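Hypothetical protein AF0941 (Archaeoglobus fulgidus, PDB 1YOZ) is of unknown function but folds as a small all-helical protein of the AF0941-like family and assembles with a second copy of itself. Local coordinates at residues B[35-47]-B[63-75]. Numbering follows the deposited sequence.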
# COMPACT_ATOMS: atom_id res chain seq x y z
N ILE B 35 -4.55 -16.62 -5.56
CA ILE B 35 -4.23 -15.18 -5.66
C ILE B 35 -5.36 -14.47 -6.39
O ILE B 35 -6.00 -13.56 -5.85
CB ILE B 35 -2.84 -14.94 -6.32
CG1 ILE B 35 -1.74 -15.54 -5.45
CG2 ILE B 35 -2.55 -13.44 -6.53
CD1 ILE B 35 -0.32 -15.25 -5.94
N PHE B 36 -5.68 -14.93 -7.60
CA PHE B 36 -6.78 -14.32 -8.35
C PHE B 36 -8.07 -14.32 -7.52
O PHE B 36 -8.70 -13.28 -7.35
CB PHE B 36 -6.94 -15.05 -9.69
CG PHE B 36 -7.63 -14.24 -10.78
CD1 PHE B 36 -7.28 -14.45 -12.12
CD2 PHE B 36 -8.65 -13.33 -10.48
CE1 PHE B 36 -7.91 -13.74 -13.16
CE2 PHE B 36 -9.30 -12.63 -11.50
CZ PHE B 36 -8.93 -12.83 -12.85
N GLU B 37 -8.45 -15.46 -6.93
CA GLU B 37 -9.67 -15.47 -6.10
C GLU B 37 -9.65 -14.51 -4.90
O GLU B 37 -10.66 -13.89 -4.57
CB GLU B 37 -10.06 -16.92 -5.69
CG GLU B 37 -11.34 -17.00 -4.88
CD GLU B 37 -11.56 -18.41 -4.29
OE1 GLU B 37 -11.23 -19.41 -5.00
OE2 GLU B 37 -12.05 -18.52 -3.11
N MET B 38 -8.47 -14.33 -4.29
CA MET B 38 -8.27 -13.39 -3.19
C MET B 38 -8.55 -11.96 -3.60
O MET B 38 -9.27 -11.27 -2.93
CB MET B 38 -6.79 -13.46 -2.70
CG MET B 38 -6.60 -13.51 -1.20
SD MET B 38 -4.89 -13.62 -0.72
CE MET B 38 -4.44 -15.10 -1.48
N PHE B 39 -7.97 -11.50 -4.73
CA PHE B 39 -8.31 -10.17 -5.24
C PHE B 39 -9.77 -10.06 -5.65
O PHE B 39 -10.37 -9.01 -5.46
CB PHE B 39 -7.37 -9.72 -6.38
CG PHE B 39 -5.99 -9.39 -5.90
CD1 PHE B 39 -5.70 -8.12 -5.40
CD2 PHE B 39 -5.00 -10.34 -5.93
CE1 PHE B 39 -4.41 -7.80 -4.96
CE2 PHE B 39 -3.68 -10.03 -5.49
CZ PHE B 39 -3.41 -8.77 -4.99
N ARG B 40 -10.34 -11.12 -6.26
CA ARG B 40 -11.81 -11.08 -6.53
C ARG B 40 -12.59 -10.89 -5.22
O ARG B 40 -13.53 -10.06 -5.18
CB ARG B 40 -12.35 -12.36 -7.21
CG ARG B 40 -11.96 -12.59 -8.63
CD ARG B 40 -12.62 -13.89 -9.16
NE ARG B 40 -11.88 -14.36 -10.34
CZ ARG B 40 -11.07 -15.42 -10.38
NH1 ARG B 40 -10.89 -16.18 -9.31
NH2 ARG B 40 -10.47 -15.73 -11.52
N SER B 41 -12.24 -11.65 -4.17
CA SER B 41 -12.96 -11.49 -2.91
C SER B 41 -12.78 -10.12 -2.30
O SER B 41 -13.71 -9.62 -1.67
CB SER B 41 -12.62 -12.56 -1.86
OG SER B 41 -11.25 -12.86 -1.85
N ASP B 42 -11.57 -9.55 -2.44
CA ASP B 42 -11.32 -8.19 -1.99
C ASP B 42 -12.20 -7.17 -2.69
O ASP B 42 -12.76 -6.29 -2.03
CB ASP B 42 -9.84 -7.81 -2.23
CG ASP B 42 -8.91 -8.38 -1.17
OD1 ASP B 42 -9.39 -9.02 -0.18
OD2 ASP B 42 -7.68 -8.17 -1.34
N CYS B 43 -12.29 -7.25 -4.02
CA CYS B 43 -13.17 -6.31 -4.76
C CYS B 43 -14.58 -6.35 -4.20
O CYS B 43 -15.23 -5.31 -4.02
CB CYS B 43 -13.21 -6.67 -6.21
SG CYS B 43 -11.64 -6.22 -7.05
N GLU B 44 -15.06 -7.57 -3.97
CA GLU B 44 -16.42 -7.75 -3.42
C GLU B 44 -16.53 -7.16 -2.03
O GLU B 44 -17.49 -6.48 -1.77
CB GLU B 44 -16.85 -9.22 -3.40
CG GLU B 44 -18.26 -9.40 -2.71
CD GLU B 44 -18.71 -10.83 -2.74
OE1 GLU B 44 -17.97 -11.68 -2.15
OE2 GLU B 44 -19.78 -11.09 -3.37
N GLU B 45 -15.56 -7.40 -1.14
CA GLU B 45 -15.62 -6.76 0.20
C GLU B 45 -15.69 -5.24 0.08
O GLU B 45 -16.51 -4.55 0.74
CB GLU B 45 -14.42 -7.16 1.10
CG GLU B 45 -14.53 -6.57 2.46
CD GLU B 45 -13.54 -7.12 3.51
OE1 GLU B 45 -12.66 -7.96 3.18
OE2 GLU B 45 -13.67 -6.68 4.69
N ILE B 46 -14.82 -4.70 -0.79
CA ILE B 46 -14.73 -3.26 -1.02
C ILE B 46 -16.07 -2.72 -1.58
O ILE B 46 -16.66 -1.73 -1.08
CB ILE B 46 -13.58 -2.94 -2.03
CG1 ILE B 46 -12.21 -3.31 -1.40
CG2 ILE B 46 -13.61 -1.47 -2.48
CD1 ILE B 46 -11.10 -3.58 -2.41
N LEU B 47 -16.55 -3.39 -2.61
CA LEU B 47 -17.85 -3.02 -3.16
C LEU B 47 -18.93 -3.02 -2.07
O LEU B 47 -19.68 -2.07 -1.99
CB LEU B 47 -18.20 -3.87 -4.37
CG LEU B 47 -17.72 -3.31 -5.71
CD1 LEU B 47 -17.99 -4.31 -6.79
CD2 LEU B 47 -18.42 -2.01 -6.05
N ASN B 63 -9.25 2.91 -2.74
CA ASN B 63 -8.86 1.49 -2.57
C ASN B 63 -8.66 0.73 -3.89
O ASN B 63 -7.74 -0.06 -4.05
CB ASN B 63 -9.90 0.78 -1.67
CG ASN B 63 -9.41 -0.55 -1.06
OD1 ASN B 63 -9.98 -0.98 -0.06
ND2 ASN B 63 -8.38 -1.20 -1.64
N PHE B 64 -9.55 0.96 -4.85
CA PHE B 64 -9.45 0.23 -6.12
C PHE B 64 -8.24 0.74 -6.90
O PHE B 64 -7.57 -0.04 -7.52
CB PHE B 64 -10.70 0.45 -6.97
CG PHE B 64 -11.87 -0.42 -6.57
CD1 PHE B 64 -11.72 -1.80 -6.45
CD2 PHE B 64 -13.13 0.15 -6.36
CE1 PHE B 64 -12.79 -2.59 -6.09
CE2 PHE B 64 -14.23 -0.63 -5.98
CZ PHE B 64 -14.05 -2.01 -5.87
N TYR B 65 -7.98 2.05 -6.85
CA TYR B 65 -6.75 2.59 -7.51
C TYR B 65 -5.48 1.98 -6.91
O TYR B 65 -4.59 1.51 -7.63
CB TYR B 65 -6.72 4.09 -7.39
CG TYR B 65 -5.56 4.68 -8.15
CD1 TYR B 65 -5.59 4.78 -9.56
CD2 TYR B 65 -4.46 5.17 -7.48
CE1 TYR B 65 -4.47 5.35 -10.28
CE2 TYR B 65 -3.34 5.75 -8.18
CZ TYR B 65 -3.37 5.83 -9.55
OH TYR B 65 -2.29 6.42 -10.16
N LEU B 66 -5.39 1.95 -5.60
CA LEU B 66 -4.22 1.35 -4.97
C LEU B 66 -4.14 -0.15 -5.25
O LEU B 66 -3.05 -0.71 -5.41
CB LEU B 66 -4.22 1.61 -3.44
CG LEU B 66 -4.09 3.03 -2.84
CD1 LEU B 66 -3.93 3.03 -1.32
CD2 LEU B 66 -2.89 3.65 -3.47
N LEU B 67 -5.29 -0.81 -5.29
CA LEU B 67 -5.30 -2.26 -5.46
C LEU B 67 -4.90 -2.60 -6.91
O LEU B 67 -4.11 -3.50 -7.16
CB LEU B 67 -6.72 -2.81 -5.10
CG LEU B 67 -6.80 -4.31 -4.86
CD1 LEU B 67 -6.13 -4.71 -3.56
CD2 LEU B 67 -8.24 -4.84 -4.93
N LYS B 68 -5.46 -1.86 -7.85
CA LYS B 68 -5.07 -2.00 -9.28
C LYS B 68 -3.59 -1.72 -9.49
O LYS B 68 -2.83 -2.55 -10.01
CB LYS B 68 -5.96 -1.07 -10.13
CG LYS B 68 -5.55 -1.00 -11.60
CD LYS B 68 -6.15 0.26 -12.28
CE LYS B 68 -7.36 -0.17 -13.06
NZ LYS B 68 -8.14 1.02 -13.57
N THR B 69 -3.13 -0.55 -9.02
CA THR B 69 -1.66 -0.28 -9.05
C THR B 69 -0.78 -1.26 -8.27
O THR B 69 0.35 -1.56 -8.69
CB THR B 69 -1.35 1.26 -8.76
OG1 THR B 69 -1.86 1.64 -7.49
CG2 THR B 69 -2.11 2.09 -9.72
N TYR B 70 -1.29 -1.84 -7.17
CA TYR B 70 -0.55 -2.90 -6.47
C TYR B 70 -0.41 -4.08 -7.39
O TYR B 70 0.67 -4.66 -7.48
CB TYR B 70 -1.29 -3.39 -5.20
CG TYR B 70 -0.54 -4.51 -4.48
CD1 TYR B 70 0.43 -4.22 -3.51
CD2 TYR B 70 -0.81 -5.85 -4.76
CE1 TYR B 70 1.10 -5.25 -2.84
CE2 TYR B 70 -0.10 -6.87 -4.09
CZ TYR B 70 0.84 -6.55 -3.14
OH TYR B 70 1.56 -7.53 -2.51
N VAL B 71 -1.49 -4.46 -8.06
CA VAL B 71 -1.41 -5.68 -8.88
C VAL B 71 -0.43 -5.44 -10.06
O VAL B 71 0.48 -6.23 -10.31
CB VAL B 71 -2.77 -6.14 -9.33
CG1 VAL B 71 -2.69 -7.19 -10.48
CG2 VAL B 71 -3.49 -6.75 -8.11
N VAL B 72 -0.63 -4.35 -10.77
CA VAL B 72 0.25 -4.14 -11.94
C VAL B 72 1.74 -3.97 -11.61
O VAL B 72 2.57 -4.36 -12.43
CB VAL B 72 -0.25 -3.03 -12.88
CG1 VAL B 72 -1.74 -3.18 -13.20
CG2 VAL B 72 0.04 -1.68 -12.31
N SER B 73 2.08 -3.42 -10.44
CA SER B 73 3.42 -2.90 -10.13
C SER B 73 4.13 -3.52 -8.92
O SER B 73 5.34 -3.36 -8.80
CB SER B 73 3.39 -1.39 -9.88
OG SER B 73 2.96 -0.66 -11.02
N GLN B 74 3.41 -4.17 -7.99
CA GLN B 74 4.04 -4.71 -6.79
C GLN B 74 3.80 -6.19 -6.61
O GLN B 74 4.57 -6.85 -5.92
CB GLN B 74 3.53 -4.02 -5.52
CG GLN B 74 4.03 -2.61 -5.27
CD GLN B 74 5.54 -2.55 -5.10
OE1 GLN B 74 6.13 -3.23 -4.23
NE2 GLN B 74 6.19 -1.73 -5.93
N LEU B 75 2.69 -6.72 -7.14
CA LEU B 75 2.36 -8.13 -6.87
C LEU B 75 3.48 -9.12 -7.29
O LEU B 75 3.85 -10.00 -6.51
CB LEU B 75 0.98 -8.50 -7.46
CG LEU B 75 0.56 -9.98 -7.48
CD1 LEU B 75 0.28 -10.50 -6.07
CD2 LEU B 75 -0.69 -10.18 -8.36
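Phe-39 reaches from helix 32-51 across to helix 57-73 and the first residue of helix 75-88, its ring set as a knob among Leu-67, Tyr-70, Val-71 and Leu-75. From CB outward, chi1 of -71° places CG anti to the carbonyl carbon, beside the backbone N, and the ring beyond it lies between the helices. CD1 and CE1 both lie against CD1 of Leu-67, nearest at CE1 (3.8 Å), and both lie under Val-71 CG2. That methyl sits over one face, closest to CE1 at 3.4 Å and 23° off the ring normal, a CH-pi contact. At the far end CZ touches Tyr-70 CD2 at 3.9 Å, while CE2 turns to the two methyls of Leu-75, which also meet CG2 of Ile-35. An alanine in place of Phe-39 would probably open a gap between the helices, leaving Val-71 CG2 without its aromatic face and Leu-67 and Leu-75 without the ring edge they pack on.

The reverse knob is Leu-67, received by Phe-39, Asp-42, Cys-43 and Ile-46. Further along, Ile-46 CG2 lies over a face of the Phe-64 ring, 3.5 Å from CZ, while Cys-43 SG comes to the edge of that ring at CE1 (3.9 Å), a sulfur-aromatic contact, and Leu-47 CG meets the edge at CZ. Ile-46 CG1 rests 3.5 Å from OD1 of Asn-63, whose polar need is met elsewhere, by the backbone N of Ile-6.

Segments 35-47 and 63-73 run antiparallel at 170°, with their axes 11.3 Å apart at closest approach, and Phe-9 of helix 8-18 packs on Ile-35, Tyr-70 and Leu-75. Tyr-70 OH is hydrogen-bonded to His-78 ND1, and Asp-42 OD1 to Ser-8 OG. What joins these helices is thus mainly aliphatic and aromatic carbon, with one sulfur and the Asn-63 amide laid against Ile-46, while the polar ends of Asp-42, Asn-63 and Tyr-70 find partners elsewhere in the chain.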